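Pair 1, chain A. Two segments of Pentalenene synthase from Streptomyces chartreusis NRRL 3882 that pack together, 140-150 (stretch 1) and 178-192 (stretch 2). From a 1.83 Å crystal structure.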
# COMPACT_ATOMS: atom_id res chain seq x y z
N THR A 140 -5.78 0.35 3.92
CA THR A 140 -5.11 -0.10 2.68
C THR A 140 -5.09 0.99 1.62
O THR A 140 -4.07 1.26 1.04
CB THR A 140 -5.83 -1.31 2.13
OG1 THR A 140 -5.56 -2.42 3.00
CG2 THR A 140 -5.41 -1.65 0.72
N ARG A 141 -6.25 1.60 1.40
CA ARG A 141 -6.37 2.71 0.50
C ARG A 141 -5.44 3.87 0.89
O ARG A 141 -4.72 4.38 0.03
CB ARG A 141 -7.84 3.14 0.37
CG ARG A 141 -8.04 4.49 -0.31
CD ARG A 141 -9.38 4.59 -1.04
NE ARG A 141 -10.53 4.37 -0.17
CZ ARG A 141 -11.03 5.23 0.72
NH1 ARG A 141 -12.10 4.84 1.47
NH2 ARG A 141 -10.50 6.42 0.92
N PHE A 142 -5.48 4.29 2.16
CA PHE A 142 -4.61 5.35 2.68
C PHE A 142 -3.14 4.99 2.45
O PHE A 142 -2.31 5.80 1.98
CB PHE A 142 -4.84 5.68 4.15
CG PHE A 142 -3.91 6.78 4.65
CD1 PHE A 142 -2.63 6.49 5.09
CD2 PHE A 142 -4.30 8.07 4.62
CE1 PHE A 142 -1.74 7.50 5.45
CE2 PHE A 142 -3.46 9.10 5.02
CZ PHE A 142 -2.16 8.82 5.44
N ALA A 143 -2.81 3.77 2.80
CA ALA A 143 -1.43 3.34 2.77
C ALA A 143 -0.87 3.40 1.34
O ALA A 143 0.27 3.80 1.10
CB ALA A 143 -1.30 1.94 3.33
N ALA A 144 -1.66 2.99 0.39
CA ALA A 144 -1.14 3.05 -0.99
C ALA A 144 -1.10 4.51 -1.46
O ALA A 144 -0.16 4.89 -2.08
CB ALA A 144 -1.99 2.20 -1.90
N SER A 145 -2.12 5.32 -1.18
CA SER A 145 -2.11 6.73 -1.58
C SER A 145 -0.85 7.48 -1.04
O SER A 145 -0.11 8.15 -1.77
CB SER A 145 -3.39 7.46 -1.11
OG SER A 145 -4.57 7.02 -1.74
N TRP A 146 -0.61 7.34 0.25
CA TRP A 146 0.52 7.93 0.97
C TRP A 146 1.86 7.42 0.40
O TRP A 146 2.79 8.19 0.18
CB TRP A 146 0.42 7.50 2.42
CG TRP A 146 1.53 7.90 3.38
CD1 TRP A 146 2.37 7.04 4.03
CD2 TRP A 146 1.82 9.20 3.91
NE1 TRP A 146 3.19 7.72 4.85
CE2 TRP A 146 2.90 9.04 4.81
CE3 TRP A 146 1.34 10.49 3.67
CZ2 TRP A 146 3.48 10.10 5.50
CZ3 TRP A 146 1.89 11.55 4.40
CH2 TRP A 146 2.98 11.34 5.27
N GLY A 147 1.91 6.11 0.20
CA GLY A 147 3.08 5.49 -0.44
C GLY A 147 3.39 6.00 -1.83
O GLY A 147 4.56 6.31 -2.13
N ARG A 148 2.38 6.11 -2.67
CA ARG A 148 2.59 6.64 -4.05
C ARG A 148 3.13 8.09 -3.98
O ARG A 148 4.08 8.44 -4.68
CB ARG A 148 1.29 6.61 -4.86
CG ARG A 148 0.79 5.23 -5.22
CD ARG A 148 -0.43 5.26 -6.11
NE ARG A 148 -0.92 3.84 -6.25
CZ ARG A 148 -1.95 3.32 -5.64
NH1 ARG A 148 -2.75 4.12 -4.90
NH2 ARG A 148 -2.20 2.02 -5.77
N PHE A 149 2.60 8.88 -3.05
CA PHE A 149 3.04 10.22 -2.80
C PHE A 149 4.51 10.27 -2.42
O PHE A 149 5.30 11.09 -2.94
CB PHE A 149 2.16 10.92 -1.70
CG PHE A 149 2.82 12.07 -1.06
CD1 PHE A 149 3.09 13.21 -1.80
CD2 PHE A 149 3.25 12.01 0.27
CE1 PHE A 149 3.68 14.32 -1.20
CE2 PHE A 149 3.90 13.08 0.86
CZ PHE A 149 4.10 14.26 0.09
N LEU A 150 4.89 9.43 -1.49
CA LEU A 150 6.23 9.51 -1.01
C LEU A 150 7.28 9.01 -2.03
O LEU A 150 8.39 9.56 -2.06
CB LEU A 150 6.39 8.79 0.29
CG LEU A 150 5.84 9.55 1.55
CD1 LEU A 150 5.82 8.59 2.71
CD2 LEU A 150 6.71 10.76 1.91
N ARG A 178 0.60 15.47 -10.65
CA ARG A 178 -0.52 14.71 -10.06
C ARG A 178 -0.06 13.77 -8.96
O ARG A 178 -0.76 13.59 -7.94
CB ARG A 178 -1.28 13.95 -11.12
CG ARG A 178 -2.53 13.23 -10.57
CD ARG A 178 -3.19 12.38 -11.63
NE ARG A 178 -3.82 13.22 -12.68
CZ ARG A 178 -4.36 12.74 -13.81
NH1 ARG A 178 -4.35 11.44 -14.06
NH2 ARG A 178 -4.94 13.55 -14.68
N ARG A 179 1.11 13.20 -9.14
CA ARG A 179 1.67 12.30 -8.15
C ARG A 179 2.28 13.03 -6.95
O ARG A 179 2.08 12.63 -5.83
CB ARG A 179 2.69 11.36 -8.77
CG ARG A 179 2.18 10.56 -10.00
CD ARG A 179 3.33 9.86 -10.74
NE ARG A 179 4.15 9.02 -9.86
CZ ARG A 179 5.44 8.81 -10.00
NH1 ARG A 179 6.14 9.41 -10.97
NH2 ARG A 179 6.10 8.08 -9.11
N THR A 180 3.07 14.07 -7.19
CA THR A 180 3.83 14.74 -6.15
C THR A 180 2.93 15.61 -5.26
O THR A 180 3.33 15.97 -4.16
CB THR A 180 4.97 15.65 -6.72
OG1 THR A 180 4.43 16.65 -7.57
CG2 THR A 180 6.00 14.80 -7.54
N VAL A 181 1.77 16.01 -5.75
CA VAL A 181 0.96 16.96 -4.96
C VAL A 181 0.31 16.28 -3.72
O VAL A 181 0.04 16.96 -2.76
CB VAL A 181 -0.09 17.66 -5.81
CG1 VAL A 181 -1.21 16.75 -6.20
CG2 VAL A 181 -0.66 18.89 -5.11
N GLY A 182 0.10 14.97 -3.75
CA GLY A 182 -0.21 14.24 -2.49
C GLY A 182 -1.66 14.45 -1.98
O GLY A 182 -1.95 14.43 -0.75
N ILE A 183 -2.56 14.60 -2.92
CA ILE A 183 -3.92 14.96 -2.60
C ILE A 183 -4.80 13.72 -2.45
O ILE A 183 -5.85 13.78 -1.82
CB ILE A 183 -4.46 15.89 -3.71
CG1 ILE A 183 -3.94 17.30 -3.49
CG2 ILE A 183 -5.96 15.92 -3.75
CD1 ILE A 183 -4.26 17.91 -2.12
N HIS A 184 -4.43 12.59 -3.06
CA HIS A 184 -5.24 11.40 -2.88
C HIS A 184 -5.33 11.01 -1.38
O HIS A 184 -6.43 10.72 -0.88
CB HIS A 184 -4.69 10.23 -3.73
CG HIS A 184 -4.94 10.43 -5.20
ND1 HIS A 184 -4.20 11.29 -5.98
CD2 HIS A 184 -5.87 9.88 -6.02
CE1 HIS A 184 -4.69 11.27 -7.22
NE2 HIS A 184 -5.69 10.41 -7.26
N HIS A 185 -4.18 10.94 -0.71
CA HIS A 185 -4.15 10.54 0.72
C HIS A 185 -4.79 11.65 1.57
O HIS A 185 -5.41 11.38 2.66
CB HIS A 185 -2.75 10.19 1.24
CG HIS A 185 -1.78 11.31 1.22
ND1 HIS A 185 -1.75 12.32 2.16
CD2 HIS A 185 -0.71 11.54 0.42
CE1 HIS A 185 -0.77 13.15 1.91
NE2 HIS A 185 -0.10 12.67 0.87
N SER A 186 -4.63 12.90 1.09
CA SER A 186 -5.25 14.07 1.79
C SER A 186 -6.76 13.96 1.83
O SER A 186 -7.37 14.25 2.90
CB SER A 186 -4.75 15.40 1.22
OG SER A 186 -3.34 15.42 1.23
N ILE A 187 -7.37 13.55 0.71
CA ILE A 187 -8.80 13.30 0.60
C ILE A 187 -9.21 12.11 1.43
O ILE A 187 -10.20 12.17 2.21
CB ILE A 187 -9.24 13.11 -0.85
CG1 ILE A 187 -9.16 14.45 -1.60
CG2 ILE A 187 -10.70 12.61 -0.93
CD1 ILE A 187 -8.98 14.28 -3.11
N ASP A 188 -8.41 11.04 1.37
CA ASP A 188 -8.68 9.84 2.18
C ASP A 188 -8.83 10.23 3.67
O ASP A 188 -9.68 9.70 4.34
CB ASP A 188 -7.56 8.82 2.06
CG ASP A 188 -7.42 8.20 0.67
OD1 ASP A 188 -8.39 8.14 -0.11
OD2 ASP A 188 -6.33 7.71 0.38
N ALA A 189 -8.01 11.14 4.16
CA ALA A 189 -8.06 11.42 5.56
C ALA A 189 -9.36 12.15 5.94
O ALA A 189 -9.62 12.31 7.14
CB ALA A 189 -6.88 12.25 5.99
N GLY A 190 -10.11 12.68 4.97
CA GLY A 190 -11.35 13.34 5.27
C GLY A 190 -12.35 12.40 5.98
O GLY A 190 -13.13 12.82 6.85
N GLU A 191 -12.29 11.14 5.60
CA GLU A 191 -13.15 10.10 6.15
C GLU A 191 -12.75 9.90 7.64
O GLU A 191 -13.60 9.89 8.52
CB GLU A 191 -12.95 8.80 5.36
CG GLU A 191 -13.64 8.77 4.03
CD GLU A 191 -13.05 7.75 3.07
OE1 GLU A 191 -13.57 6.61 2.92
OE2 GLU A 191 -12.03 8.09 2.48
N ARG A 192 -11.45 9.84 7.94
CA ARG A 192 -11.02 9.78 9.34
C ARG A 192 -11.45 10.99 10.17
O ARG A 192 -11.86 10.80 11.32
CB ARG A 192 -9.50 9.56 9.46
CG ARG A 192 -8.89 9.76 10.83
CD ARG A 192 -9.50 8.70 11.76
NE ARG A 192 -8.83 8.77 13.03
CZ ARG A 192 -9.23 9.56 14.03
NH1 ARG A 192 -10.26 10.34 13.86
NH2 ARG A 192 -8.60 9.60 15.18
O HOH W 1 4.39 6.83 -7.06

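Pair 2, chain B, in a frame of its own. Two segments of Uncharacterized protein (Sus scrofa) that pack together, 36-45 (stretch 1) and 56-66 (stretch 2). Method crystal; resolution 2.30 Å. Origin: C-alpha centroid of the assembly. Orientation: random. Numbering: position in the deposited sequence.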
# COMPACT_ATOMS: atom_id res chain seq x y z
N LYS B 36 18.65 -9.67 6.83
CA LYS B 36 19.17 -8.55 6.05
C LYS B 36 18.07 -7.50 5.92
O LYS B 36 18.32 -6.31 6.08
CB LYS B 36 19.58 -9.03 4.66
CG LYS B 36 20.98 -8.65 4.24
CD LYS B 36 21.71 -9.86 3.66
CE LYS B 36 20.97 -10.45 2.47
NZ LYS B 36 21.61 -11.71 1.99
N ILE B 37 16.86 -7.97 5.62
CA ILE B 37 15.71 -7.09 5.46
C ILE B 37 15.44 -6.33 6.76
O ILE B 37 15.38 -5.11 6.76
CB ILE B 37 14.44 -7.90 5.08
CG1 ILE B 37 14.64 -8.59 3.72
CG2 ILE B 37 13.24 -6.98 5.00
CD1 ILE B 37 14.70 -7.64 2.54
N LYS B 38 15.29 -7.07 7.86
CA LYS B 38 15.02 -6.49 9.17
C LYS B 38 16.02 -5.40 9.52
O LYS B 38 15.67 -4.38 10.11
CB LYS B 38 15.06 -7.58 10.24
CG LYS B 38 15.24 -7.05 11.65
CD LYS B 38 15.60 -8.17 12.61
CE LYS B 38 16.37 -7.64 13.81
NZ LYS B 38 16.86 -8.73 14.70
N LYS B 39 17.28 -5.63 9.17
CA LYS B 39 18.34 -4.67 9.44
C LYS B 39 18.08 -3.39 8.67
O LYS B 39 18.19 -2.29 9.22
CB LYS B 39 19.70 -5.25 9.03
CG LYS B 39 20.87 -4.34 9.33
CD LYS B 39 21.05 -4.15 10.82
CE LYS B 39 22.21 -3.22 11.11
NZ LYS B 39 22.31 -2.93 12.57
N ALA B 40 17.74 -3.53 7.40
CA ALA B 40 17.46 -2.38 6.54
C ALA B 40 16.24 -1.58 7.02
O ALA B 40 16.27 -0.35 7.06
CB ALA B 40 17.23 -2.86 5.14
N PHE B 41 15.18 -2.29 7.37
CA PHE B 41 13.97 -1.66 7.84
C PHE B 41 14.35 -0.78 9.02
O PHE B 41 14.18 0.44 8.99
CB PHE B 41 12.98 -2.73 8.31
CG PHE B 41 11.53 -2.34 8.17
CD1 PHE B 41 11.12 -1.01 8.32
CD2 PHE B 41 10.57 -3.31 7.90
CE1 PHE B 41 9.77 -0.66 8.21
CE2 PHE B 41 9.22 -2.97 7.79
CZ PHE B 41 8.82 -1.64 7.94
N THR B 42 14.89 -1.42 10.05
CA THR B 42 15.32 -0.75 11.27
C THR B 42 16.34 0.37 11.04
O THR B 42 16.20 1.47 11.59
CB THR B 42 15.92 -1.77 12.25
OG1 THR B 42 14.96 -2.79 12.53
CG2 THR B 42 16.31 -1.09 13.55
N ASP B 43 17.35 0.11 10.23
CA ASP B 43 18.38 1.10 9.94
C ASP B 43 17.81 2.36 9.31
O ASP B 43 18.38 3.44 9.43
CB ASP B 43 19.43 0.51 9.00
CG ASP B 43 20.35 -0.45 9.71
OD1 ASP B 43 20.04 -0.80 10.87
OD2 ASP B 43 21.36 -0.86 9.11
N ALA B 44 16.68 2.20 8.63
CA ALA B 44 16.03 3.30 7.95
C ALA B 44 15.44 4.38 8.85
O ALA B 44 15.33 5.53 8.43
CB ALA B 44 14.94 2.75 7.03
N PHE B 45 15.08 4.03 10.08
CA PHE B 45 14.44 5.00 10.96
C PHE B 45 15.00 5.13 12.38
O PHE B 45 14.89 6.19 13.00
CB PHE B 45 12.95 4.68 11.05
CG PHE B 45 12.64 3.45 11.86
CD1 PHE B 45 12.54 3.51 13.24
CD2 PHE B 45 12.43 2.22 11.23
CE1 PHE B 45 12.24 2.37 13.99
CE2 PHE B 45 12.13 1.07 11.97
CZ PHE B 45 12.03 1.15 13.36
N GLU B 56 14.08 8.12 0.12
CA GLU B 56 15.45 7.61 0.02
C GLU B 56 15.90 6.74 1.20
O GLU B 56 16.64 5.78 1.00
CB GLU B 56 16.42 8.78 -0.13
CG GLU B 56 16.33 9.56 -1.44
CD GLU B 56 14.97 10.18 -1.68
OE1 GLU B 56 14.28 10.55 -0.71
OE2 GLU B 56 14.58 10.31 -2.86
N ASP B 57 15.46 7.08 2.41
CA ASP B 57 15.86 6.31 3.58
C ASP B 57 15.47 4.85 3.44
O ASP B 57 15.97 4.00 4.19
CB ASP B 57 15.23 6.87 4.86
CG ASP B 57 15.64 8.31 5.14
OD1 ASP B 57 16.82 8.65 4.90
OD2 ASP B 57 14.80 9.10 5.61
N TYR B 58 14.59 4.54 2.50
CA TYR B 58 14.16 3.17 2.30
C TYR B 58 14.73 2.49 1.05
O TYR B 58 14.33 1.38 0.71
CB TYR B 58 12.63 3.10 2.24
CG TYR B 58 11.92 3.29 3.56
CD1 TYR B 58 12.11 2.41 4.61
CD2 TYR B 58 11.01 4.33 3.73
CE1 TYR B 58 11.40 2.55 5.81
CE2 TYR B 58 10.29 4.48 4.92
CZ TYR B 58 10.49 3.59 5.95
OH TYR B 58 9.79 3.76 7.13
N ASP B 59 15.66 3.15 0.36
CA ASP B 59 16.24 2.56 -0.84
C ASP B 59 16.68 1.12 -0.57
O ASP B 59 16.15 0.18 -1.15
CB ASP B 59 17.43 3.38 -1.34
CG ASP B 59 17.02 4.74 -1.87
OD1 ASP B 59 15.84 4.91 -2.24
OD2 ASP B 59 17.87 5.65 -1.92
N LEU B 60 17.64 0.97 0.33
CA LEU B 60 18.15 -0.34 0.69
C LEU B 60 17.00 -1.32 0.90
O LEU B 60 16.99 -2.42 0.34
CB LEU B 60 18.98 -0.23 1.97
CG LEU B 60 19.82 -1.41 2.49
CD1 LEU B 60 18.95 -2.63 2.70
CD2 LEU B 60 20.92 -1.75 1.50
N LEU B 61 16.03 -0.93 1.71
CA LEU B 61 14.89 -1.80 2.00
C LEU B 61 14.05 -2.14 0.77
O LEU B 61 13.62 -3.28 0.63
CB LEU B 61 14.01 -1.16 3.07
CG LEU B 61 12.82 -2.01 3.53
CD1 LEU B 61 13.31 -3.34 4.07
CD2 LEU B 61 12.05 -1.26 4.58
N MET B 62 13.82 -1.18 -0.10
CA MET B 62 13.02 -1.43 -1.30
C MET B 62 13.78 -2.29 -2.29
O MET B 62 13.18 -2.96 -3.13
CB MET B 62 12.61 -0.10 -1.95
CG MET B 62 11.74 0.75 -1.06
SD MET B 62 10.31 -0.19 -0.48
CE MET B 62 8.99 0.79 -1.08
N LYS B 63 15.10 -2.28 -2.18
CA LYS B 63 15.97 -3.05 -3.05
C LYS B 63 15.99 -4.51 -2.59
O LYS B 63 15.87 -5.42 -3.39
CB LYS B 63 17.38 -2.46 -3.02
CG LYS B 63 18.33 -3.02 -4.06
CD LYS B 63 19.68 -2.32 -3.98
CE LYS B 63 20.54 -2.62 -5.20
NZ LYS B 63 21.93 -2.09 -5.03
N LEU B 64 16.13 -4.72 -1.29
CA LEU B 64 16.17 -6.08 -0.75
C LEU B 64 14.81 -6.74 -0.67
O LEU B 64 14.72 -7.95 -0.49
CB LEU B 64 16.79 -6.07 0.65
CG LEU B 64 18.25 -5.64 0.78
CD1 LEU B 64 18.62 -5.65 2.25
CD2 LEU B 64 19.17 -6.58 -0.01
N GLY B 65 13.75 -5.95 -0.80
CA GLY B 65 12.41 -6.52 -0.73
C GLY B 65 11.61 -6.43 -2.01
O GLY B 65 10.41 -6.73 -2.03
N HIS B 66 12.25 -6.01 -3.09
CA HIS B 66 11.55 -5.90 -4.36
C HIS B 66 11.01 -7.24 -4.84
O HIS B 66 11.63 -8.28 -4.61
CB HIS B 66 12.45 -5.30 -5.44
CG HIS B 66 11.82 -5.28 -6.79
ND1 HIS B 66 11.60 -6.42 -7.53
CD2 HIS B 66 11.31 -4.26 -7.52
CE1 HIS B 66 10.98 -6.11 -8.65
NE2 HIS B 66 10.79 -4.80 -8.67

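Two near-antiparallel helix pairs with one backbone arrangement and different chemistry at the interface. In pair 1, helix 140-150 packs on helix 183-192 with their axes 7.9 Å apart at closest approach and their N-to-C directions at 152°; in pair 2, helix 36-45 packs on helix 59-64 at 8.5 Å and 157°. Fourteen central residues superpose with an RMSD of 0.4 Å. The centre of the register matches: Ser A145 lies opposite His A185 (CA to CA 4.9 Å), as Ala B40 lies opposite Leu B61 (CA to CA 5.2 Å).

Ser A145 and Ala B40 both direct CB toward the partner helix, and both are small enough to let the backbones come close. Ser A145 CB lies 3.7 Å from His A185 CB, and Ser A145 OG is 2.8 Å from Asp A188 OD2. Ala B40 has only a methyl to offer, with CB 4.1 Å from Leu B61 CD1 and 4.3 Å from Leu B64 CD1.

His A185 matches Leu B61. The imidazole is a knob among Phe A142, Ser A145, Trp A146 and Phe A149; the edge of Trp A146 meets its face, with centroids 5.1 Å apart and planes at 82°. Phe B41, the match of Trp A146, reverses the roles: its ring supplies the face, and Leu B61 CD2 sits over it, 4.0 Å from the centroid.

Asp A188 and Leu B64 both point toward stretch 1, but one is charged and the other apolar. Asp A188 OD1 accepts a hydrogen bond from Arg A141 NH2 (2.9 Å), part of a salt bridge. The guanidinium also grips Glu A191 in a second salt bridge, NH1 to OE1 at 2.7 Å and NH2 to OE2 at 2.8 Å, with the nearest oxygens of both acids at its edge. At the matching position, Lys B36 leads its end away and leaves CB 4.3 Å from Leu B64 CD1.

Phe A142 and Ile B37 start sideways and bring their ends nearer. Phe A142 CE2 reaches His A185 CB at 4.0 Å, whereas Ile B37 spans two leucines, CG2 to Leu B61 CD1 at 3.8 Å and CD1 to Leu B64 CB at 3.2 Å.

Phe A149 and Gly A182 match Ala B44 and Tyr B58, exchanging bulk across the interface. Phe A149 CD1 lies 3.5 Å from Gly A182 CA, where a CB would clash with the ring; in pair 2 the small residue is Ala B44, its CB 3.7 Å from Tyr B58 CD1.

Pair 1 thus combines aromatic packing with salt bridges, while pair 2 has no hydrogen bonds between its stretches.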